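Local coordinates for MAR1 Ribonuclease (Caenorhabditis elegans, PDB 2B34), which is named a ribonuclease and, as a member of the isochorismatase family, is probably a hydrolase of undetermined substrate, at residues A[12-17]-A[101-106]; A[38-43]-A[133-138]; A[109-114]-A[142-147]; A[114-119]-A[148-153]; A[127-132]-A[154-159]. All blocks are in the same frame, centred on the assembly; numbering follows the deposited sequence.

Contact 1 of 5, residues A[12-17]-A[101-106]; sequences PTNSAL and VQNVIL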
# COMPACT_ATOMS: atom_id res chain seq x y z
N PRO A 12 -13.96 11.92 22.20
CA PRO A 12 -15.42 11.90 22.29
C PRO A 12 -16.13 13.22 21.97
O PRO A 12 -17.33 13.21 21.67
CB PRO A 12 -15.68 11.50 23.75
CG PRO A 12 -14.44 10.74 24.15
CD PRO A 12 -13.33 11.47 23.46
N THR A 13 -15.41 14.34 22.03
CA THR A 13 -16.03 15.66 21.83
C THR A 13 -15.95 16.20 20.40
O THR A 13 -16.64 17.17 20.07
CB THR A 13 -15.49 16.72 22.83
OG1 THR A 13 -14.08 16.88 22.66
CG2 THR A 13 -15.79 16.32 24.27
N ASN A 14 -15.13 15.59 19.55
CA ASN A 14 -14.99 16.05 18.16
C ASN A 14 -15.42 15.03 17.10
O ASN A 14 -15.17 15.22 15.90
CB ASN A 14 -13.55 16.54 17.90
CG ASN A 14 -12.52 15.41 17.88
OD1 ASN A 14 -12.87 14.23 17.95
ND2 ASN A 14 -11.25 15.78 17.76
N SER A 15 -16.07 13.95 17.54
CA SER A 15 -16.35 12.79 16.70
C SER A 15 -17.83 12.40 16.62
O SER A 15 -18.61 12.68 17.52
CB SER A 15 -15.54 11.58 17.18
OG SER A 15 -14.15 11.83 17.08
N ALA A 16 -18.19 11.75 15.52
CA ALA A 16 -19.51 11.13 15.36
C ALA A 16 -19.35 9.72 14.81
O ALA A 16 -18.44 9.45 14.02
CB ALA A 16 -20.41 11.97 14.46
N LEU A 17 -20.24 8.83 15.24
CA LEU A 17 -20.28 7.48 14.69
C LEU A 17 -21.36 7.38 13.62
O LEU A 17 -22.54 7.63 13.89
CB LEU A 17 -20.50 6.44 15.79
CG LEU A 17 -20.69 4.98 15.35
CD1 LEU A 17 -19.43 4.37 14.69
CD2 LEU A 17 -21.13 4.13 16.53
N VAL A 101 -18.87 18.38 14.31
CA VAL A 101 -17.73 17.48 14.47
C VAL A 101 -16.61 17.69 13.44
O VAL A 101 -16.83 18.33 12.40
CB VAL A 101 -18.16 15.98 14.48
CG1 VAL A 101 -19.05 15.68 15.68
CG2 VAL A 101 -18.85 15.58 13.18
N GLN A 102 -15.43 17.17 13.74
CA GLN A 102 -14.28 17.22 12.83
C GLN A 102 -13.92 15.81 12.35
O GLN A 102 -13.20 15.66 11.36
CB GLN A 102 -13.08 17.88 13.51
CG GLN A 102 -13.30 19.36 13.84
CD GLN A 102 -12.29 19.94 14.83
OE1 GLN A 102 -11.86 19.26 15.77
NE2 GLN A 102 -11.92 21.20 14.62
N ASN A 103 -14.44 14.80 13.05
CA ASN A 103 -14.13 13.40 12.77
C ASN A 103 -15.38 12.52 12.65
O ASN A 103 -16.31 12.62 13.45
CB ASN A 103 -13.22 12.85 13.86
CG ASN A 103 -11.91 13.63 13.99
OD1 ASN A 103 -11.02 13.52 13.14
ND2 ASN A 103 -11.80 14.41 15.05
N VAL A 104 -15.40 11.66 11.63
CA VAL A 104 -16.44 10.65 11.51
C VAL A 104 -15.83 9.24 11.56
O VAL A 104 -14.93 8.92 10.79
CB VAL A 104 -17.33 10.83 10.25
CG1 VAL A 104 -18.27 9.64 10.06
CG2 VAL A 104 -18.14 12.11 10.33
N ILE A 105 -16.34 8.44 12.48
CA ILE A 105 -16.00 7.03 12.57
C ILE A 105 -17.07 6.29 11.78
O ILE A 105 -18.27 6.47 12.01
CB ILE A 105 -15.96 6.56 14.04
CG1 ILE A 105 -15.02 7.46 14.86
CG2 ILE A 105 -15.57 5.08 14.13
CD1 ILE A 105 -15.17 7.35 16.37
N LEU A 106 -16.64 5.47 10.82
CA LEU A 106 -17.56 4.86 9.87
C LEU A 106 -17.55 3.34 9.92
O LEU A 106 -16.49 2.71 9.78
CB LEU A 106 -17.27 5.37 8.44
CG LEU A 106 -18.17 5.03 7.25
CD1 LEU A 106 -19.65 5.25 7.52
CD2 LEU A 106 -17.73 5.86 6.04

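Contact 2 of 5, residues A[38-43]-A[133-138]; sequences TTSRRL and VDAVSS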
# COMPACT_ATOMS: atom_id res chain seq x y z
N THR A 38 -21.12 -7.94 15.12
CA THR A 38 -20.50 -8.00 16.44
C THR A 38 -19.58 -6.80 16.68
O THR A 38 -19.64 -6.15 17.73
CB THR A 38 -19.72 -9.32 16.66
OG1 THR A 38 -20.63 -10.42 16.59
CG2 THR A 38 -19.05 -9.35 18.03
N THR A 39 -18.74 -6.51 15.70
CA THR A 39 -17.75 -5.43 15.82
C THR A 39 -18.41 -4.04 15.73
O THR A 39 -18.03 -3.14 16.47
CB THR A 39 -16.61 -5.60 14.80
OG1 THR A 39 -16.05 -6.91 14.96
CG2 THR A 39 -15.52 -4.58 15.03
N SER A 40 -19.38 -3.89 14.83
CA SER A 40 -20.16 -2.65 14.76
C SER A 40 -20.90 -2.38 16.08
O SER A 40 -21.00 -1.23 16.50
CB SER A 40 -21.15 -2.65 13.59
OG SER A 40 -20.46 -2.72 12.34
N ARG A 41 -21.39 -3.44 16.73
CA ARG A 41 -22.03 -3.30 18.05
C ARG A 41 -21.06 -2.77 19.11
O ARG A 41 -21.46 -2.02 20.00
CB ARG A 41 -22.69 -4.62 18.48
CG ARG A 41 -23.37 -4.62 19.87
CD ARG A 41 -24.49 -3.57 20.02
NE ARG A 41 -24.88 -3.43 21.43
CZ ARG A 41 -25.83 -4.14 22.03
NH1 ARG A 41 -26.52 -5.05 21.36
NH2 ARG A 41 -26.09 -3.95 23.32
N ARG A 42 -19.78 -3.16 19.01
CA ARG A 42 -18.74 -2.65 19.92
C ARG A 42 -18.57 -1.13 19.83
O ARG A 42 -18.44 -0.45 20.85
CB ARG A 42 -17.40 -3.34 19.67
CG ARG A 42 -17.36 -4.78 20.10
CD ARG A 42 -16.08 -5.47 19.65
NE ARG A 42 -16.04 -6.86 20.10
CZ ARG A 42 -14.93 -7.52 20.41
NH1 ARG A 42 -13.75 -6.93 20.33
NH2 ARG A 42 -15.00 -8.78 20.80
N LEU A 43 -18.58 -0.61 18.60
CA LEU A 43 -18.45 0.82 18.36
C LEU A 43 -19.69 1.59 18.80
O LEU A 43 -19.58 2.68 19.37
CB LEU A 43 -18.12 1.11 16.90
CG LEU A 43 -16.61 1.00 16.68
CD1 LEU A 43 -16.30 0.16 15.47
CD2 LEU A 43 -15.94 2.37 16.63
N VAL A 133 -12.13 -0.99 9.59
CA VAL A 133 -12.02 -2.05 8.58
C VAL A 133 -12.60 -3.40 9.02
O VAL A 133 -13.08 -4.17 8.19
CB VAL A 133 -10.56 -2.22 8.06
CG1 VAL A 133 -10.07 -0.95 7.37
CG2 VAL A 133 -9.61 -2.63 9.19
N ASP A 134 -12.57 -3.68 10.32
CA ASP A 134 -13.14 -4.91 10.85
C ASP A 134 -14.66 -4.82 11.13
O ASP A 134 -15.26 -5.74 11.68
CB ASP A 134 -12.36 -5.44 12.07
CG ASP A 134 -12.14 -4.39 13.16
OD1 ASP A 134 -12.35 -3.18 12.93
OD2 ASP A 134 -11.74 -4.79 14.27
N ALA A 135 -15.25 -3.70 10.71
CA ALA A 135 -16.68 -3.47 10.83
C ALA A 135 -17.26 -3.00 9.49
O ALA A 135 -18.40 -2.53 9.41
CB ALA A 135 -16.96 -2.45 11.93
N VAL A 136 -16.45 -3.13 8.43
CA VAL A 136 -16.81 -2.72 7.07
C VAL A 136 -16.54 -3.87 6.09
O VAL A 136 -15.46 -4.47 6.11
CB VAL A 136 -16.05 -1.43 6.64
CG1 VAL A 136 -16.21 -1.14 5.15
CG2 VAL A 136 -16.52 -0.23 7.45
N SER A 137 -17.52 -4.19 5.24
CA SER A 137 -17.39 -5.30 4.30
C SER A 137 -18.26 -5.14 3.04
O SER A 137 -19.04 -4.19 2.93
CB SER A 137 -17.71 -6.62 5.00
OG SER A 137 -17.29 -7.72 4.21
N SER A 138 -18.11 -6.08 2.10
CA SER A 138 -18.86 -6.10 0.84
C SER A 138 -19.32 -7.52 0.53
O SER A 138 -18.95 -8.47 1.22
CB SER A 138 -17.98 -5.61 -0.32
OG SER A 138 -17.56 -4.28 -0.14
O HOH W 1 -14.94 -8.20 13.04

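Contact 3 of 5, residues A[109-114]-A[142-147]; sequences IEAHVC and TDRHFA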
# COMPACT_ATOMS: atom_id res chain seq x y z
N ILE A 109 -21.89 -1.18 5.49
CA ILE A 109 -21.76 -2.05 4.32
C ILE A 109 -22.02 -1.47 2.95
O ILE A 109 -22.61 -0.40 2.80
CB ILE A 109 -22.55 -3.37 4.46
CG1 ILE A 109 -23.98 -3.09 4.93
CG2 ILE A 109 -21.78 -4.36 5.35
CD1 ILE A 109 -24.88 -4.28 4.83
N GLU A 110 -21.65 -2.29 1.96
CA GLU A 110 -21.16 -1.85 0.67
C GLU A 110 -19.98 -0.92 0.94
O GLU A 110 -20.08 0.31 0.85
CB GLU A 110 -22.26 -1.27 -0.24
CG GLU A 110 -23.18 -0.23 0.40
CD GLU A 110 -24.35 0.15 -0.46
OE1 GLU A 110 -24.79 -0.69 -1.27
OE2 GLU A 110 -24.86 1.29 -0.30
N ALA A 111 -18.87 -1.55 1.33
CA ALA A 111 -17.59 -0.87 1.53
C ALA A 111 -17.22 -0.05 0.30
O ALA A 111 -16.69 1.05 0.42
CB ALA A 111 -16.50 -1.90 1.83
N HIS A 112 -17.54 -0.58 -0.87
CA HIS A 112 -17.19 0.04 -2.15
C HIS A 112 -18.34 0.86 -2.73
O HIS A 112 -18.24 1.36 -3.86
CB HIS A 112 -16.78 -1.05 -3.14
CG HIS A 112 -17.89 -1.98 -3.51
ND1 HIS A 112 -18.52 -2.79 -2.58
CD2 HIS A 112 -18.49 -2.22 -4.70
CE1 HIS A 112 -19.46 -3.49 -3.19
NE2 HIS A 112 -19.47 -3.17 -4.47
N VAL A 113 -19.44 0.98 -1.98
CA VAL A 113 -20.60 1.77 -2.42
C VAL A 113 -20.99 2.83 -1.37
O VAL A 113 -20.44 3.93 -1.42
CB VAL A 113 -21.79 0.88 -2.88
CG1 VAL A 113 -22.84 1.71 -3.59
CG2 VAL A 113 -21.31 -0.23 -3.81
N CYS A 114 -21.89 2.51 -0.43
CA CYS A 114 -22.29 3.47 0.64
C CYS A 114 -21.10 4.01 1.39
O CYS A 114 -20.97 5.22 1.55
CB CYS A 114 -23.27 2.86 1.67
SG CYS A 114 -23.65 3.94 3.15
N THR A 142 -12.91 -8.82 -3.29
CA THR A 142 -12.16 -7.90 -4.15
C THR A 142 -12.69 -6.48 -4.03
O THR A 142 -11.91 -5.52 -3.93
CB THR A 142 -12.18 -8.38 -5.63
OG1 THR A 142 -11.62 -9.70 -5.70
CG2 THR A 142 -11.36 -7.46 -6.53
N ASP A 143 -14.02 -6.34 -4.03
CA ASP A 143 -14.69 -5.05 -3.84
C ASP A 143 -14.29 -4.38 -2.52
O ASP A 143 -13.95 -3.20 -2.50
CB ASP A 143 -16.21 -5.21 -3.92
CG ASP A 143 -16.72 -5.28 -5.35
OD1 ASP A 143 -16.01 -4.81 -6.27
OD2 ASP A 143 -17.84 -5.80 -5.57
N ARG A 144 -14.32 -5.16 -1.44
CA ARG A 144 -13.93 -4.71 -0.10
C ARG A 144 -12.46 -4.30 -0.04
O ARG A 144 -12.11 -3.24 0.49
CB ARG A 144 -14.21 -5.82 0.92
CG ARG A 144 -14.00 -5.42 2.39
CD ARG A 144 -14.01 -6.64 3.30
NE ARG A 144 -13.83 -6.27 4.71
CZ ARG A 144 -13.46 -7.11 5.67
NH1 ARG A 144 -13.20 -8.39 5.39
NH2 ARG A 144 -13.34 -6.67 6.92
N HIS A 145 -11.59 -5.16 -0.59
CA HIS A 145 -10.15 -4.94 -0.59
C HIS A 145 -9.80 -3.60 -1.22
O HIS A 145 -9.08 -2.79 -0.63
CB HIS A 145 -9.44 -6.08 -1.35
CG HIS A 145 -7.95 -6.06 -1.23
ND1 HIS A 145 -7.13 -5.48 -2.17
CD2 HIS A 145 -7.13 -6.56 -0.27
CE1 HIS A 145 -5.87 -5.62 -1.81
NE2 HIS A 145 -5.84 -6.27 -0.66
N PHE A 146 -10.33 -3.35 -2.41
CA PHE A 146 -10.02 -2.13 -3.12
C PHE A 146 -10.82 -0.93 -2.65
O PHE A 146 -10.41 0.21 -2.88
CB PHE A 146 -10.11 -2.33 -4.64
CG PHE A 146 -8.96 -3.12 -5.19
CD1 PHE A 146 -7.78 -2.47 -5.56
CD2 PHE A 146 -9.03 -4.50 -5.31
CE1 PHE A 146 -6.69 -3.19 -6.04
CE2 PHE A 146 -7.95 -5.24 -5.80
CZ PHE A 146 -6.78 -4.58 -6.17
N ALA A 147 -11.94 -1.18 -1.97
CA ALA A 147 -12.68 -0.11 -1.29
C ALA A 147 -11.75 0.59 -0.32
O ALA A 147 -11.65 1.81 -0.33
CB ALA A 147 -13.89 -0.66 -0.56

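Contact 4 of 5, residues A[114-119]-A[148-153]; sequences CVLQTT and FKQMEQ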
# COMPACT_ATOMS: atom_id res chain seq x y z
N CYS A 114 -21.89 2.51 -0.43
CA CYS A 114 -22.29 3.47 0.64
C CYS A 114 -21.10 4.01 1.39
O CYS A 114 -20.97 5.22 1.55
CB CYS A 114 -23.27 2.86 1.67
SG CYS A 114 -23.65 3.94 3.15
N VAL A 115 -20.23 3.12 1.86
CA VAL A 115 -19.13 3.49 2.74
C VAL A 115 -18.12 4.35 1.98
O VAL A 115 -17.66 5.36 2.49
CB VAL A 115 -18.44 2.25 3.38
CG1 VAL A 115 -17.31 2.67 4.31
CG2 VAL A 115 -19.46 1.40 4.14
N LEU A 116 -17.81 3.94 0.74
CA LEU A 116 -16.90 4.70 -0.11
C LEU A 116 -17.48 6.06 -0.50
O LEU A 116 -16.80 7.08 -0.37
CB LEU A 116 -16.52 3.89 -1.37
CG LEU A 116 -15.53 4.55 -2.35
CD1 LEU A 116 -14.22 4.91 -1.66
CD2 LEU A 116 -15.28 3.65 -3.56
N GLN A 117 -18.72 6.07 -0.98
CA GLN A 117 -19.38 7.32 -1.37
C GLN A 117 -19.56 8.27 -0.18
O GLN A 117 -19.36 9.48 -0.32
CB GLN A 117 -20.73 7.06 -2.05
CG GLN A 117 -20.65 6.33 -3.40
CD GLN A 117 -19.72 7.00 -4.41
OE1 GLN A 117 -19.65 8.22 -4.50
NE2 GLN A 117 -19.00 6.18 -5.16
N THR A 118 -19.93 7.72 0.97
CA THR A 118 -20.02 8.50 2.21
C THR A 118 -18.66 9.09 2.54
O THR A 118 -18.55 10.29 2.80
CB THR A 118 -20.56 7.66 3.40
OG1 THR A 118 -21.87 7.18 3.09
CG2 THR A 118 -20.62 8.49 4.68
N THR A 119 -17.63 8.24 2.51
CA THR A 119 -16.24 8.63 2.77
C THR A 119 -15.80 9.82 1.91
O THR A 119 -15.28 10.80 2.43
CB THR A 119 -15.28 7.42 2.58
OG1 THR A 119 -15.51 6.46 3.61
CG2 THR A 119 -13.81 7.85 2.61
N PHE A 148 -11.05 -0.20 0.49
CA PHE A 148 -10.11 0.33 1.49
C PHE A 148 -8.98 1.11 0.82
O PHE A 148 -8.57 2.17 1.31
CB PHE A 148 -9.55 -0.79 2.36
CG PHE A 148 -10.58 -1.50 3.23
CD1 PHE A 148 -11.63 -0.80 3.81
CD2 PHE A 148 -10.46 -2.86 3.49
CE1 PHE A 148 -12.57 -1.45 4.61
CE2 PHE A 148 -11.39 -3.53 4.30
CZ PHE A 148 -12.45 -2.81 4.86
N LYS A 149 -8.48 0.58 -0.29
CA LYS A 149 -7.44 1.24 -1.09
C LYS A 149 -7.88 2.61 -1.60
O LYS A 149 -7.15 3.59 -1.47
CB LYS A 149 -7.01 0.36 -2.26
CG LYS A 149 -6.44 -1.00 -1.86
CD LYS A 149 -5.52 -1.58 -2.93
CE LYS A 149 -4.04 -1.25 -2.66
NZ LYS A 149 -3.72 0.22 -2.61
N GLN A 150 -9.09 2.67 -2.17
CA GLN A 150 -9.65 3.93 -2.68
C GLN A 150 -9.89 4.92 -1.55
O GLN A 150 -9.66 6.12 -1.71
CB GLN A 150 -10.96 3.69 -3.43
CG GLN A 150 -10.82 2.82 -4.66
CD GLN A 150 -12.16 2.36 -5.21
OE1 GLN A 150 -12.85 3.11 -5.89
NE2 GLN A 150 -12.52 1.11 -4.93
N MET A 151 -10.36 4.42 -0.41
CA MET A 151 -10.59 5.25 0.77
C MET A 151 -9.29 5.90 1.24
O MET A 151 -9.27 7.11 1.49
CB MET A 151 -11.22 4.44 1.90
CG MET A 151 -12.67 4.04 1.65
SD MET A 151 -13.20 2.79 2.83
CE MET A 151 -14.53 2.01 1.94
N GLU A 152 -8.23 5.12 1.36
CA GLU A 152 -6.95 5.65 1.83
C GLU A 152 -6.25 6.55 0.80
O GLU A 152 -5.54 7.48 1.18
CB GLU A 152 -6.01 4.55 2.34
CG GLU A 152 -5.09 3.93 1.31
CD GLU A 152 -4.21 2.85 1.90
OE1 GLU A 152 -3.72 3.03 3.04
OE2 GLU A 152 -4.00 1.82 1.22
N GLN A 153 -6.46 6.27 -0.49
CA GLN A 153 -5.97 7.15 -1.57
C GLN A 153 -6.57 8.56 -1.41
O GLN A 153 -5.88 9.56 -1.63
CB GLN A 153 -6.32 6.59 -2.96
CG GLN A 153 -5.43 5.43 -3.43
CD GLN A 153 -5.79 4.95 -4.84
OE1 GLN A 153 -6.71 4.15 -5.03
NE2 GLN A 153 -5.05 5.44 -5.83

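Contact 5 of 5, residues A[127-132]-A[154-159]; sequences LNVHVV and AGAILT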
# COMPACT_ATOMS: atom_id res chain seq x y z
N LEU A 127 -13.97 16.91 6.65
CA LEU A 127 -14.00 16.05 7.83
C LEU A 127 -12.94 14.96 7.71
O LEU A 127 -12.60 14.53 6.60
CB LEU A 127 -15.38 15.41 7.98
CG LEU A 127 -16.53 16.31 8.46
CD1 LEU A 127 -17.76 16.13 7.60
CD2 LEU A 127 -16.84 16.05 9.93
N ASN A 128 -12.41 14.52 8.85
CA ASN A 128 -11.55 13.34 8.87
C ASN A 128 -12.43 12.09 8.98
O ASN A 128 -13.37 12.05 9.77
CB ASN A 128 -10.56 13.39 10.03
CG ASN A 128 -9.75 14.69 10.07
OD1 ASN A 128 -9.64 15.33 11.13
ND2 ASN A 128 -9.20 15.08 8.93
N VAL A 129 -12.12 11.08 8.17
CA VAL A 129 -12.89 9.83 8.15
C VAL A 129 -12.05 8.67 8.67
O VAL A 129 -10.99 8.36 8.12
CB VAL A 129 -13.42 9.49 6.73
CG1 VAL A 129 -14.28 8.24 6.76
CG2 VAL A 129 -14.20 10.66 6.16
N HIS A 130 -12.54 8.05 9.74
CA HIS A 130 -11.91 6.87 10.33
C HIS A 130 -12.74 5.63 9.97
O HIS A 130 -13.80 5.39 10.55
CB HIS A 130 -11.76 7.05 11.84
CG HIS A 130 -10.91 8.22 12.21
ND1 HIS A 130 -11.25 9.52 11.91
CD2 HIS A 130 -9.72 8.29 12.86
CE1 HIS A 130 -10.31 10.34 12.35
NE2 HIS A 130 -9.37 9.62 12.93
N VAL A 131 -12.24 4.88 9.00
CA VAL A 131 -12.90 3.69 8.49
C VAL A 131 -12.50 2.49 9.33
O VAL A 131 -11.33 2.10 9.36
CB VAL A 131 -12.57 3.44 6.98
CG1 VAL A 131 -13.28 2.19 6.47
CG2 VAL A 131 -12.96 4.64 6.13
N VAL A 132 -13.48 1.90 10.01
CA VAL A 132 -13.24 0.74 10.87
C VAL A 132 -13.30 -0.52 10.01
O VAL A 132 -14.38 -1.05 9.74
CB VAL A 132 -14.27 0.66 12.01
CG1 VAL A 132 -13.86 -0.40 13.03
CG2 VAL A 132 -14.43 2.01 12.69
N ALA A 154 -7.85 8.62 -1.03
CA ALA A 154 -8.56 9.88 -0.84
C ALA A 154 -8.22 10.59 0.48
O ALA A 154 -8.55 11.76 0.65
CB ALA A 154 -10.06 9.66 -0.96
N GLY A 155 -7.59 9.87 1.40
CA GLY A 155 -7.17 10.45 2.69
C GLY A 155 -7.92 9.95 3.91
O GLY A 155 -7.78 10.50 5.01
N ALA A 156 -8.72 8.90 3.73
CA ALA A 156 -9.42 8.27 4.85
C ALA A 156 -8.46 7.42 5.64
O ALA A 156 -7.54 6.83 5.08
CB ALA A 156 -10.58 7.43 4.35
N ILE A 157 -8.66 7.36 6.95
CA ILE A 157 -7.80 6.54 7.81
C ILE A 157 -8.41 5.15 7.94
O ILE A 157 -9.58 4.99 8.29
CB ILE A 157 -7.57 7.21 9.19
CG1 ILE A 157 -6.91 8.59 9.01
CG2 ILE A 157 -6.70 6.31 10.09
CD1 ILE A 157 -6.81 9.41 10.28
N LEU A 158 -7.60 4.14 7.64
CA LEU A 158 -8.00 2.75 7.78
C LEU A 158 -7.60 2.24 9.15
O LEU A 158 -6.45 1.89 9.40
CB LEU A 158 -7.37 1.89 6.67
CG LEU A 158 -7.61 2.31 5.21
CD1 LEU A 158 -6.79 1.43 4.27
CD2 LEU A 158 -9.09 2.28 4.84
N THR A 159 -8.58 2.21 10.05
CA THR A 159 -8.35 1.87 11.44
C THR A 159 -9.11 0.60 11.84
O THR A 159 -9.87 0.06 11.04
CB THR A 159 -8.70 3.06 12.38
OG1 THR A 159 -8.33 2.73 13.73
CG2 THR A 159 -10.19 3.39 12.32
O HOH W 2 -9.42 11.37 7.09

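Contact 1 of 5, residues A[12-17]-A[101-106]
Ala16 is bonded at both ends to the neighbouring strand 103-109, its N donating to Asn103 O at 2.9 Å and its O accepting from Ile105 N at 2.8 Å. This is the pairing of two parallel strands in the central sheet of the alpha/beta isochorismatase fold. The Ile105 N to Ala16 O bond is almost straight, with an N-H...O angle of 166°. Packing is tight on both faces here. On one, the CB of Ala16 rests equally on CG1 and CG2 of Val101, whose CG1 also presses on Ser15 O. On the other, Leu17 and Ile105 lie obliquely, CD1 of Leu17 meeting CG2 of Ile105 at 4.0 Å. Both side chains leave the strands on the face that helix 33-49 covers with Leu43, Ile44 and Ala47.

Toward the start of both strands the contact slackens and reaches solvent. Gln102 is exposed, and its OE1 comes no nearer to the Asn14 side chain than 3.8 Å, at CB. The two amide planes stand 58° apart. Asn14 is instead fixed by its own chain, OD1 accepting from Asn11 N and ND2 donating to Arg9 O. Its backbone closes this open end: Asn14 O accepts from Asn103 N at 3.0 Å, nearly along the C=O axis, and from Gln102 N at 2.9 Å, tilted from the carbonyl plane.

Contact 2 of 5, residues A[38-43]-A[133-138]
Thr39 and Ala135 lead a largely nonpolar meeting between helix 33-49 and the corner where strand 128-137 is broken, a helix packing on one face of the parallel sheet of the alpha/beta fold. Van der Waals contacts dominate. The CB of Thr39 lies 3.4 Å from Asp134 O, while its methyl, CG2, stands 4.0 Å from the CB of Ala135 and 3.9 Å from OD2 of Asp134. The Thr39 and Asp134 side chains cross at about a right angle. Ala135 points its CB toward the helix, where OG of Ser40 comes to 3.5 Å and CD1 of Leu43 borders it more loosely at 4.4 Å.

Polar links across the contact run through water. A single molecule lies 2.6 Å from OG1 of Thr39 and 2.8 Å from Asp134 O, to which it can donate. Both hydroxyls at the contact are also tied to the preceding turn of the helix, Thr39 OG1 to Glu35 O and Ser40 OG to Ile36 O, which holds the rotation of both groups. OD2 of Asp134 bonds to OG of Ser161 in helix 161-169.

Charges play little direct part: NH1 of Arg42 stays 6.7 Å from OD2 of Asp134 and bonds instead to Thr186 O. All five touching residues are buried. Leu43 and Ala135 both reach Val107 of strand 103-109, and Leu43 extends to Thr164 and Ile165 of helix 161-169, whereas Val133 and Val136, which do not touch residues 38-43, pack on Phe148 of helix 141-154.

Contact 3 of 5, residues A[109-114]-A[142-147]
The imidazole of His112 is sandwiched: CB of Asp143 lies over the centre of one face, 3.6 Å from the centroid in a CH-pi contact, and CG2 of its neighbour Val113 covers the centre of the opposite face. The Asp143 carboxylate stacks on the same face as its CB, its plane only 16° from that of the ring. OD2 thus comes to 3.3 Å from NE2, but from above the ring and at a poor angle for a hydrogen bond. The ring nitrogens find partners elsewhere, ND1 with OG of Ser138 and NE2 with OE2 of Glu162 of the third subunit, while OD1 of Asp143 bonds to OG1 of Thr160 of that subunit. An alanine in place of His112 would probably leave Ser138 and that Glu162 without their imidazole partner and open a gap above Asp143.

Beside the sandwich, CB of Ala147 sits 3.4 Å from Ala111 O and 3.7 Å from Ala111 CB, so the methyl packs against the turn's backbone. The loop is a type I turn from Glu110 to Val113, and Val113 is the N-cap of helix 114-124. In isochorismatase-family hydrolases this strand-turn-helix junction commonly carries the nucleophilic cysteine; here Cys114 forms a disulfide with Cys20.

Contact 4 of 5, residues A[114-119]-A[148-153]
Leu116 and Met151 meet at the centre of this helix pair, CD1 of the leucine 3.8 Å from CG of the methionine. The other branch of Leu116, CD2, lies against the carboxamide of Gln150, 3.4 Å from OE1, the two side chains crossing at about a right angle. Met151 reaches on with an extended chain, and its CE touches CG1 of Val115 at 3.7 Å. CG2 of Thr119 lies 4.1 Å from CG of Met151. With its CG anti to the backbone N (chi1 -178°), Leu116 leans toward the partner helix. An alanine in its place would probably open a gap beside Met151 and leave the Gln150 carboxamide without its apolar neighbour.

A second shell sets these groups. OG1 of Thr119 donates to Val115 O at 2.7 Å, which fixes the threonine's rotation with its methyl toward Met151. Val115 O also takes Thr119 N, the two donors arriving from opposite faces of its plane. Gln150 is held at both ends of its amide, NE2 by Phe146 O and OE1 by OG1 of Thr159 of the third subunit.

The two helical segments run almost parallel, 5° apart with axes 10.1 Å from each other, as successive helices on one face of a parallel sheet. Beneath them, Val115 and Thr119 rest on Leu106 of strand 103-109, and Met151 rests on Val131 of strand 128-137.

Contact 5 of 5, residues A[127-132]-A[154-159]
Ile157 N donates to Val129 O at 2.8 Å with an N-H...O angle of 164°, the first of three short bonds that join strands 128-137 and 157-159 in parallel. Val131 supplies the other two, its N donating to Ile157 O at 2.8 Å and its O accepting from Thr159 N at 2.8 Å. A water continues the link past the strand end, accepting from Val129 N at 2.9 Å and donating to Gly155 O at 2.8 Å.

His130, Val132, Ile157 and Thr159 share one face. There the side chains of His130 and Ile157 run alongside each other in the same direction, with CD1 of the isoleucine 3.7 Å from NE2 of the ring. That nitrogen is buried by the contact and has no polar partner in the model. CG2 of Thr159 presses to 3.4 Å from Val131 O. Its OG1 is anti to the backbone N (chi1 -174°), and bonds to OE1 of Gln150 of the second subunit. Val131 and Leu158 occupy the other face, and CG2 of Val131 meets CB of Ala156 at 4.1 Å.

Just before the strand, Gly155 takes positive phi (111°) as the C-prime residue of a Schellman motif, with Ala156 N bonded to Met151 O and Gly155 N to Glu152 O. The contact thus closes the beta-alpha-beta unit of strand 128-137, helix 141-154 and strand 157-159; Ala156 packs on Met151 and Leu158 on Phe148 of that helix, and strand 128-137 pairs along its other edge with strand 103-109.

Overall arrangement
Contacts 1 and 5, centres about 11 Å apart, are two pairings of one sheet, separated by the pairing of strands 103-109 and 128-137, where Val104 bonds to Asn128 and His130. Contact 2 lies on the face toward helix 33-49, and Leu43 packs on Ile105 of contact 1 and Val132 of contact 5. Contact 4 covers the opposite face, its centre about 8 Å from those of contacts 3 and 5. NE of Arg144 in contact 3 lies 2.8 Å from Val136 O of contact 2, a probable hydrogen bond. The centres of contacts 1 and 3 are about 21 Å apart. Cys114, shared by contacts 3 and 4, probably sits where relatives carry the nucleophilic cysteine.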